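Local coordinates for probable quinone reductase Qor (NADPH:quinone reductase) (Zeta-crystallin homolog protein) (Mycobacterium tuberculosis, PDB 4RVU), which binds NADPH and probably uses its electrons to reduce quinones, as a zeta-crystallin-like quinone reductase, at residues Q24-P29 / E33-A38; R172-V177 / G206-L211; L195-D200 / D222-T227. All coordinates share one frame; numbering follows the deposited sequence.

Overall arrangement
Interaction 1 comes first along the chain, in the loop and strand where residues 24-29 approach 33-38. Strand 33-38 belongs to the mixed sheet of the GroES-like part. Interactions 2 and 3 lie on the other side of the chain's centre, with centres about 45 and 40 Å away from that of interaction 1. Those two alternate along the chain, their centres are about 12 Å apart, and they meet where strand 172-176 pairs with strand 193-195. Both are built on the Rossmann-type parallel sheet: interaction 2 packs helix 201-212 against it, while interaction 3 brings together loops at strand ends. Both touch NADPH, whereas interaction 1 is packing remote from the cofactor.

Interaction 1 (Q24-P29 / E33-A38); sequences QPQPQP and ELLIKA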
# COMPACT_ATOMS: atom_id res chain seq x y z
N GLN A 24 -20.80 36.05 -14.69
CA GLN A 24 -20.70 35.01 -15.71
C GLN A 24 -22.11 34.73 -16.20
O GLN A 24 -23.08 35.00 -15.49
CB GLN A 24 -20.12 33.72 -15.12
CG GLN A 24 -18.70 33.81 -14.58
CD GLN A 24 -17.64 33.55 -15.64
OE1 GLN A 24 -17.09 34.48 -16.24
NE2 GLN A 24 -17.35 32.27 -15.87
N PRO A 25 -22.25 34.21 -17.43
CA PRO A 25 -23.58 33.72 -17.81
C PRO A 25 -23.92 32.49 -16.98
O PRO A 25 -23.02 31.72 -16.62
CB PRO A 25 -23.40 33.33 -19.28
CG PRO A 25 -22.19 34.10 -19.74
CD PRO A 25 -21.29 34.16 -18.55
N GLN A 26 -25.19 32.31 -16.67
CA GLN A 26 -25.66 31.10 -15.99
C GLN A 26 -25.39 29.89 -16.88
O GLN A 26 -25.71 29.91 -18.07
CB GLN A 26 -27.16 31.25 -15.71
CG GLN A 26 -27.86 30.02 -15.17
CD GLN A 26 -29.26 30.33 -14.69
OE1 GLN A 26 -29.47 31.30 -13.96
NE2 GLN A 26 -30.22 29.50 -15.09
N PRO A 27 -24.77 28.84 -16.32
CA PRO A 27 -24.42 27.69 -17.16
C PRO A 27 -25.64 26.87 -17.54
O PRO A 27 -26.69 26.97 -16.91
CB PRO A 27 -23.50 26.86 -16.25
CG PRO A 27 -23.93 27.20 -14.86
CD PRO A 27 -24.43 28.63 -14.90
N GLN A 28 -25.48 26.06 -18.59
CA GLN A 28 -26.53 25.15 -19.02
C GLN A 28 -26.04 23.72 -18.81
O GLN A 28 -24.93 23.38 -19.23
CB GLN A 28 -26.85 25.37 -20.51
CG GLN A 28 -27.27 26.79 -20.84
CD GLN A 28 -27.86 26.92 -22.23
OE1 GLN A 28 -27.25 26.52 -23.23
NE2 GLN A 28 -29.07 27.46 -22.31
N PRO A 29 -26.87 22.88 -18.18
CA PRO A 29 -26.49 21.48 -17.95
C PRO A 29 -26.37 20.68 -19.26
O PRO A 29 -27.23 20.81 -20.14
CB PRO A 29 -27.64 20.95 -17.09
CG PRO A 29 -28.81 21.84 -17.41
CD PRO A 29 -28.22 23.20 -17.67
N GLU A 33 -26.12 15.81 -16.77
CA GLU A 33 -25.92 16.85 -15.76
C GLU A 33 -27.19 17.47 -15.20
O GLU A 33 -28.23 17.52 -15.85
CB GLU A 33 -25.02 17.96 -16.31
CG GLU A 33 -23.62 17.49 -16.66
CD GLU A 33 -22.72 18.61 -17.14
OE1 GLU A 33 -23.25 19.64 -17.61
OE2 GLU A 33 -21.49 18.46 -17.06
N LEU A 34 -27.07 17.95 -13.96
CA LEU A 34 -28.10 18.75 -13.32
C LEU A 34 -27.58 20.17 -13.25
O LEU A 34 -26.37 20.37 -13.19
CB LEU A 34 -28.33 18.24 -11.90
CG LEU A 34 -28.70 16.77 -11.75
CD1 LEU A 34 -28.51 16.32 -10.30
CD2 LEU A 34 -30.13 16.59 -12.18
N LEU A 35 -28.49 21.14 -13.26
CA LEU A 35 -28.11 22.52 -12.99
C LEU A 35 -28.57 22.82 -11.56
O LEU A 35 -29.74 22.65 -11.24
CB LEU A 35 -28.81 23.47 -13.97
CG LEU A 35 -28.65 24.96 -13.69
CD1 LEU A 35 -27.22 25.39 -13.97
CD2 LEU A 35 -29.63 25.77 -14.54
N ILE A 36 -27.63 23.20 -10.70
CA ILE A 36 -27.93 23.39 -9.29
C ILE A 36 -27.89 24.87 -8.95
O ILE A 36 -26.92 25.55 -9.29
CB ILE A 36 -26.91 22.61 -8.42
CG1 ILE A 36 -27.03 21.10 -8.70
CG2 ILE A 36 -27.10 22.91 -6.94
CD1 ILE A 36 -25.97 20.25 -8.04
N LYS A 37 -28.93 25.38 -8.31
CA LYS A 37 -28.86 26.72 -7.75
C LYS A 37 -28.30 26.61 -6.34
O LYS A 37 -28.93 26.05 -5.44
CB LYS A 37 -30.23 27.41 -7.74
CG LYS A 37 -30.15 28.84 -7.16
CD LYS A 37 -31.45 29.62 -7.23
CE LYS A 37 -31.20 31.04 -6.73
NZ LYS A 37 -32.46 31.81 -6.49
N ALA A 38 -27.09 27.15 -6.14
CA ALA A 38 -26.37 26.99 -4.88
C ALA A 38 -27.05 27.61 -3.66
O ALA A 38 -27.57 28.74 -3.71
CB ALA A 38 -24.96 27.54 -5.01
O HOH W 1 -22.17 21.82 -18.97
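The pyrrolidine ring of Pro-29 lies against strand 33-38 with three of its carbons: CB faces the backbone of Glu-33 and Leu-34, while CG and CD rest on CB of Leu-35. The approach is close packing, with CD of Pro-29 3.8 Å from CB of Leu-35. The ring of Pro-27 adds a second apolar patch, its CG 3.9 Å from CD1 of Leu-35, and NE2 of Gln-26 touches the other methyl of that leucine, CD2, at 3.8 Å, the two side chains crossing at about a right angle. The contact belongs to the GroES-like beta fold, where strand 33-38 pairs with strands 67-74 and 103-107 on its two sides. Segment 24-29 makes no backbone pairing with strand 33-38, although Gln-24 still pairs with Met-5 where strand 20-24 ends. Prolines suit it, because they favour an extended, irregular chain, offer rigid carbon surfaces and lack an amide N-H to satisfy.

Leu-35 is the centre of the contact. With CG anti to its backbone N (chi1 173°), its branched end stands over beside the carbonyl carbon, and its CD1 meets the carbonyl O of Pro-27 at 3.4 Å. A leucine fits here since its two methyls serve two loop residues while CB serves a third. Phe-103 of strand 103-107 touches both Gln-26 and Pro-27 and extends the apolar patch.

Glu-33 handles the polar end. Its CG stands beside the backbone N, and the extended chain carries OE1 back to the turn, where the amide of Gly-30 donates to it and C of Pro-29 lies 3.7 Å off. No direct hydrogen bond spans the two segments; instead a water donates to Glu-33 OE1 at 2.8 Å and to Gln-28 O at 3.2 Å.

Interaction 2 (R172-V177 / G206-L211); sequences RVITTV and GRVREL. With NDP (NADPH dihydro-nicotinamide-adenine-dinucleotide phosphate), chain E.
The carbonyl O of Leu-211 accepts a short hydrogen bond from NH1 of Arg-172, 2.6 Å long with an N-H...O angle of 155°. In this Rossmann-type domain it ties strand 172-176 of the parallel sheet to helix 201-212, which lies over it and runs nearly antiparallel, at 159° and 11.0 Å between axes. The arginine comes from above the plane of the peptide, its NH1 standing 52° out of the carbonyl plane, while the oxygen sits at the edge of the guanidinium, slightly tilted from its plane. A water bridges the same two groups through weak bonds to NH2 of Arg-172 and to Leu-211 O.

Arginine suits this place because its long chain can travel from the strand to the end of the helix. It is extended from CG to NE, with CG anti to the backbone N, and NE forms a salt bridge with Asp-192, which helps to fix the guanidinium. The carbonyl lies in the last turn of the helix, where the negative end of the helix dipole would probably favour a positive group. NH2 of Arg-172 also lies 4.0 Å from CB of Leu-211.

Next to this polar tie, further along the strand, the interface is apolar. Ile-174, buried on the strand, points at the helix: its CD1 meets CD1 of Leu-211 and, more loosely, CG1 of Val-208. Beta-branched isoleucine suits a strand and packs between strand and helix, with Leu-195 of the neighbouring strand beside it. At the far end of the strand, beyond this packing, CA of Val-177 comes within 3.4 Å of O3X on the NADPH phosphate.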
# COMPACT_ATOMS: atom_id res chain seq x y z
N ARG A 172 -9.86 3.40 18.61
CA ARG A 172 -9.18 4.42 19.39
C ARG A 172 -8.44 5.38 18.46
O ARG A 172 -7.71 4.94 17.58
CB ARG A 172 -8.18 3.76 20.34
CG ARG A 172 -7.46 4.73 21.24
CD ARG A 172 -6.52 3.96 22.16
NE ARG A 172 -5.89 4.80 23.17
CZ ARG A 172 -4.60 4.76 23.47
NH1 ARG A 172 -3.80 3.94 22.81
NH2 ARG A 172 -4.10 5.56 24.41
N VAL A 173 -8.65 6.68 18.63
CA VAL A 173 -8.06 7.63 17.70
C VAL A 173 -7.08 8.56 18.39
O VAL A 173 -7.40 9.16 19.42
CB VAL A 173 -9.15 8.49 17.00
CG1 VAL A 173 -8.49 9.57 16.13
CG2 VAL A 173 -10.07 7.61 16.18
N ILE A 174 -5.88 8.66 17.83
CA ILE A 174 -4.90 9.63 18.28
C ILE A 174 -4.79 10.69 17.19
O ILE A 174 -4.69 10.34 16.01
CB ILE A 174 -3.52 8.97 18.50
CG1 ILE A 174 -3.64 7.79 19.46
CG2 ILE A 174 -2.49 10.00 18.97
CD1 ILE A 174 -2.41 6.86 19.44
N THR A 175 -4.82 11.96 17.56
CA THR A 175 -4.76 13.04 16.58
C THR A 175 -3.59 13.99 16.81
O THR A 175 -2.96 13.96 17.87
CB THR A 175 -6.05 13.88 16.57
OG1 THR A 175 -6.20 14.53 17.84
CG2 THR A 175 -7.26 13.00 16.31
N THR A 176 -3.31 14.81 15.81
CA THR A 176 -2.43 15.97 15.96
C THR A 176 -3.18 17.25 15.61
O THR A 176 -3.98 17.28 14.66
CB THR A 176 -1.17 15.88 15.08
OG1 THR A 176 -1.56 15.70 13.71
CG2 THR A 176 -0.28 14.71 15.51
N VAL A 177 -2.94 18.32 16.37
CA VAL A 177 -3.53 19.63 16.06
C VAL A 177 -2.52 20.72 16.41
O VAL A 177 -1.53 20.44 17.08
CB VAL A 177 -4.83 19.89 16.86
CG1 VAL A 177 -5.88 18.82 16.57
CG2 VAL A 177 -4.52 19.96 18.34
N GLY A 206 7.85 7.50 19.20
CA GLY A 206 7.91 7.05 20.58
C GLY A 206 6.66 7.39 21.39
O GLY A 206 6.17 6.55 22.15
N ARG A 207 6.13 8.60 21.22
CA ARG A 207 4.89 8.99 21.90
C ARG A 207 3.77 8.03 21.53
O ARG A 207 3.09 7.46 22.39
CB ARG A 207 4.48 10.41 21.50
CG ARG A 207 5.63 11.37 21.28
CD ARG A 207 6.29 11.77 22.58
NE ARG A 207 5.75 13.02 23.10
CZ ARG A 207 4.70 13.11 23.91
NH1 ARG A 207 4.07 12.00 24.29
NH2 ARG A 207 4.26 14.29 24.33
N VAL A 208 3.60 7.83 20.22
CA VAL A 208 2.60 6.90 19.70
C VAL A 208 2.82 5.48 20.21
O VAL A 208 1.85 4.81 20.60
CB VAL A 208 2.58 6.93 18.15
CG1 VAL A 208 1.58 5.92 17.60
CG2 VAL A 208 2.26 8.34 17.66
N ARG A 209 4.07 5.01 20.22
CA ARG A 209 4.38 3.69 20.76
C ARG A 209 4.01 3.61 22.24
O ARG A 209 3.42 2.63 22.68
CB ARG A 209 5.86 3.34 20.56
CG ARG A 209 6.34 3.35 19.11
CD ARG A 209 6.59 1.98 18.51
NE ARG A 209 6.81 2.08 17.07
CZ ARG A 209 6.23 1.30 16.16
NH1 ARG A 209 5.41 0.33 16.54
NH2 ARG A 209 6.48 1.49 14.87
N GLU A 210 4.36 4.65 22.99
CA GLU A 210 4.00 4.74 24.41
C GLU A 210 2.52 4.48 24.61
O GLU A 210 2.12 3.72 25.50
CB GLU A 210 4.39 6.11 24.99
CG GLU A 210 4.02 6.29 26.47
CD GLU A 210 4.46 7.63 27.03
OE1 GLU A 210 4.65 8.58 26.24
OE2 GLU A 210 4.60 7.73 28.27
N LEU A 211 1.70 5.10 23.76
CA LEU A 211 0.25 5.04 23.90
C LEU A 211 -0.33 3.71 23.46
O LEU A 211 -1.44 3.35 23.86
CB LEU A 211 -0.40 6.17 23.10
CG LEU A 211 -0.01 7.58 23.53
CD1 LEU A 211 -0.45 8.59 22.49
CD2 LEU A 211 -0.63 7.88 24.89
PA NDP E . -8.56 20.80 6.64
O1A NDP E . -9.86 21.40 7.10
O2A NDP E . -8.04 19.56 7.32
O5B NDP E . -7.42 21.93 6.70
C5B NDP E . -6.05 21.58 6.60
C4B NDP E . -5.51 21.39 8.01
O4B NDP E . -4.23 20.75 8.00
C3B NDP E . -5.30 22.72 8.71
O3B NDP E . -6.48 23.17 9.38
C2B NDP E . -4.16 22.44 9.67
O2B NDP E . -4.67 22.14 10.97
C1B NDP E . -3.45 21.23 9.09
N9A NDP E . -2.11 21.68 8.64
C8A NDP E . -0.93 21.23 9.10
N7A NDP E . 0.10 21.86 8.49
C5A NDP E . -0.42 22.75 7.63
C6A NDP E . 0.11 23.75 6.68
N6A NDP E . 1.44 23.92 6.52
N1A NDP E . -0.78 24.48 5.97
C2A NDP E . -2.11 24.31 6.12
N3A NDP E . -2.66 23.43 6.97
C4A NDP E . -1.88 22.63 7.74
O3 NDP E . -8.66 20.54 5.06
PN NDP E . -9.72 19.50 4.44
O1N NDP E . -10.50 18.87 5.57
O2N NDP E . -10.42 20.19 3.31
O5D NDP E . -8.76 18.37 3.81
C5D NDP E . -7.85 17.65 4.64
C4D NDP E . -6.73 17.08 3.79
O4D NDP E . -7.20 15.96 3.05
C3D NDP E . -6.24 18.09 2.77
O3D NDP E . -4.83 17.96 2.65
C2D NDP E . -6.90 17.67 1.47
O2D NDP E . -6.06 18.00 0.36
C1D NDP E . -7.04 16.17 1.65
N1N NDP E . -8.19 15.58 0.96
C2N NDP E . -7.98 14.51 0.19
C3N NDP E . -9.01 13.88 -0.49
C7N NDP E . -8.70 12.68 -1.33
O7N NDP E . -9.62 12.08 -1.88
N7N NDP E . -7.44 12.29 -1.46
C4N NDP E . -10.43 14.38 -0.38
C5N NDP E . -10.52 15.55 0.49
C6N NDP E . -9.41 16.09 1.12
P2B NDP E . -3.69 22.13 12.24
O1X NDP E . -2.31 22.22 11.66
O2X NDP E . -4.10 23.34 13.03
O3X NDP E . -4.00 20.84 12.94
O HOH W 2 -2.50 5.07 26.70

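Interaction 3 (L195-D200 / D222-T227); sequences LDYPED and DGVGAT. With NDP (NADPH dihydro-nicotinamide-adenine-dinucleotide phosphate), chain E.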
# COMPACT_ATOMS: atom_id res chain seq x y z
N LEU A 195 -1.99 14.94 20.27
CA LEU A 195 -0.56 15.25 20.31
C LEU A 195 -0.23 16.52 19.55
O LEU A 195 -1.01 16.97 18.70
CB LEU A 195 0.25 14.10 19.71
CG LEU A 195 0.13 12.77 20.45
CD1 LEU A 195 0.82 11.65 19.68
CD2 LEU A 195 0.72 12.91 21.85
N ASP A 196 0.93 17.10 19.83
CA ASP A 196 1.43 18.19 19.00
C ASP A 196 2.02 17.61 17.72
O ASP A 196 2.29 16.41 17.64
CB ASP A 196 2.51 18.96 19.74
CG ASP A 196 2.00 19.58 21.02
OD1 ASP A 196 1.00 20.33 20.97
OD2 ASP A 196 2.59 19.30 22.08
N TYR A 197 2.23 18.47 16.73
CA TYR A 197 2.87 18.04 15.49
C TYR A 197 4.29 17.56 15.76
O TYR A 197 4.97 18.09 16.64
CB TYR A 197 2.84 19.14 14.43
CG TYR A 197 1.53 19.15 13.69
CD1 TYR A 197 0.41 19.77 14.22
CD2 TYR A 197 1.39 18.48 12.48
CE1 TYR A 197 -0.80 19.75 13.55
CE2 TYR A 197 0.19 18.46 11.80
CZ TYR A 197 -0.90 19.09 12.34
OH TYR A 197 -2.10 19.06 11.67
N PRO A 198 4.72 16.52 15.02
CA PRO A 198 6.06 15.97 15.18
C PRO A 198 7.14 17.03 15.00
O PRO A 198 7.02 17.89 14.13
CB PRO A 198 6.17 14.94 14.04
CG PRO A 198 4.75 14.62 13.66
CD PRO A 198 3.96 15.86 13.94
N GLU A 199 8.18 16.98 15.83
CA GLU A 199 9.38 17.77 15.59
C GLU A 199 10.42 16.86 14.99
O GLU A 199 11.16 17.23 14.07
CB GLU A 199 9.91 18.41 16.87
CG GLU A 199 9.49 19.86 17.07
CD GLU A 199 9.51 20.66 15.78
OE1 GLU A 199 10.54 20.64 15.06
OE2 GLU A 199 8.48 21.31 15.48
N ASP A 200 10.46 15.64 15.54
CA ASP A 200 11.36 14.60 15.08
C ASP A 200 10.56 13.30 14.97
O ASP A 200 9.81 12.95 15.88
CB ASP A 200 12.52 14.44 16.07
CG ASP A 200 13.49 13.36 15.65
OD1 ASP A 200 13.33 12.21 16.12
OD2 ASP A 200 14.42 13.67 14.87
N ASP A 222 -3.02 10.32 6.98
CA ASP A 222 -2.17 11.51 6.90
C ASP A 222 -2.61 12.41 5.75
O ASP A 222 -2.41 12.10 4.57
CB ASP A 222 -0.69 11.09 6.75
CG ASP A 222 0.28 12.27 6.80
OD1 ASP A 222 -0.05 13.36 6.30
OD2 ASP A 222 1.40 12.09 7.31
N GLY A 223 -3.23 13.54 6.11
CA GLY A 223 -3.66 14.51 5.11
C GLY A 223 -2.79 15.75 5.10
O GLY A 223 -3.12 16.76 4.47
N VAL A 224 -1.66 15.67 5.80
CA VAL A 224 -0.78 16.82 6.00
C VAL A 224 0.46 16.74 5.11
O VAL A 224 0.94 17.75 4.59
CB VAL A 224 -0.39 16.92 7.49
CG1 VAL A 224 0.69 17.97 7.70
CG2 VAL A 224 -1.63 17.23 8.33
N GLY A 225 0.98 15.53 4.91
CA GLY A 225 2.03 15.35 3.93
C GLY A 225 3.43 15.66 4.42
O GLY A 225 3.95 14.98 5.31
N ALA A 226 4.06 16.68 3.84
CA ALA A 226 5.50 16.91 4.03
C ALA A 226 6.00 16.91 5.48
O ALA A 226 7.00 16.27 5.79
CB ALA A 226 5.93 18.19 3.32
N THR A 227 5.30 17.60 6.37
CA THR A 227 5.77 17.76 7.75
C THR A 227 5.45 16.60 8.71
O THR A 227 5.94 16.56 9.84
CB THR A 227 5.25 19.07 8.38
OG1 THR A 227 3.82 19.04 8.44
CG2 THR A 227 5.68 20.26 7.55
PA NDP E . -8.56 20.80 6.64
O1A NDP E . -9.86 21.40 7.10
O2A NDP E . -8.04 19.56 7.32
O5B NDP E . -7.42 21.93 6.70
C5B NDP E . -6.05 21.58 6.60
C4B NDP E . -5.51 21.39 8.01
O4B NDP E . -4.23 20.75 8.00
C3B NDP E . -5.30 22.72 8.71
O3B NDP E . -6.48 23.17 9.38
C2B NDP E . -4.16 22.44 9.67
O2B NDP E . -4.67 22.14 10.97
C1B NDP E . -3.45 21.23 9.09
N9A NDP E . -2.11 21.68 8.64
C8A NDP E . -0.93 21.23 9.10
N7A NDP E . 0.10 21.86 8.49
C5A NDP E . -0.42 22.75 7.63
C6A NDP E . 0.11 23.75 6.68
N6A NDP E . 1.44 23.92 6.52
N1A NDP E . -0.78 24.48 5.97
C2A NDP E . -2.11 24.31 6.12
N3A NDP E . -2.66 23.43 6.97
C4A NDP E . -1.88 22.63 7.74
O3 NDP E . -8.66 20.54 5.06
PN NDP E . -9.72 19.50 4.44
O1N NDP E . -10.50 18.87 5.57
O2N NDP E . -10.42 20.19 3.31
O5D NDP E . -8.76 18.37 3.81
C5D NDP E . -7.85 17.65 4.64
C4D NDP E . -6.73 17.08 3.79
O4D NDP E . -7.20 15.96 3.05
C3D NDP E . -6.24 18.09 2.77
O3D NDP E . -4.83 17.96 2.65
C2D NDP E . -6.90 17.67 1.47
O2D NDP E . -6.06 18.00 0.36
C1D NDP E . -7.04 16.17 1.65
N1N NDP E . -8.19 15.58 0.96
C2N NDP E . -7.98 14.51 0.19
C3N NDP E . -9.01 13.88 -0.49
C7N NDP E . -8.70 12.68 -1.33
O7N NDP E . -9.62 12.08 -1.88
N7N NDP E . -7.44 12.29 -1.46
C4N NDP E . -10.43 14.38 -0.38
C5N NDP E . -10.52 15.55 0.49
C6N NDP E . -9.41 16.09 1.12
P2B NDP E . -3.69 22.13 12.24
O1X NDP E . -2.31 22.22 11.66
O2X NDP E . -4.10 23.34 13.03
O3X NDP E . -4.00 20.84 12.94
O HOH W 3 5.39 18.23 11.96
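The backbones of two irregular loops come nearest at Pro-198 and Thr-227, with CA atoms 7.6 Å apart and no direct hydrogen bond; a water donates to both carbonyl oxygens and joins the backbones. The loops follow strands 193-195 and 217-222 of the parallel sheet. The main side-chain contact is Tyr-197 against Val-224: the two cross obliquely, with the phenol OH 3.8 Å and CE2 4.1 Å from the CG2 methyl, which sits at the edge of the ring. Tyrosine suits the place because the same edge that packs on the valine also carries a hydroxyl, and this donates to O3X of the NADPH phosphate at 2.9 Å, with the oxygen lying in the plane of the ring. Arg-322, which also binds NADPH, makes a cation-pi contact with Tyr-197. Val-224, with CG1 anti to the backbone N (chi1 171°), sends that methyl to the adenine, 3.9 Å from C8A.

The turn holding Val-224 is shaped by Asp-222. Its OD1 is gripped by two amides: Val-224 N at 2.9 Å closes an Asx turn, and Gly-225 N at 2.8 Å adds the longer Asx motif through a nearly straight bond (176°). Its OD2 is hydrogen-bonded to Ser-232 and Thr-228. The backbone angles of Gly-225 suit only a residue without CB, and Gly-223 leaves room for the nicotinamide ribose close by. The carbonyl of Gly-223 accepts from O3D of that ribose. Together the two loops form one wall of the NADPH pocket at the C-terminal strand ends of the Rossmann fold, where Tyr-197 meets the 2'-phosphate.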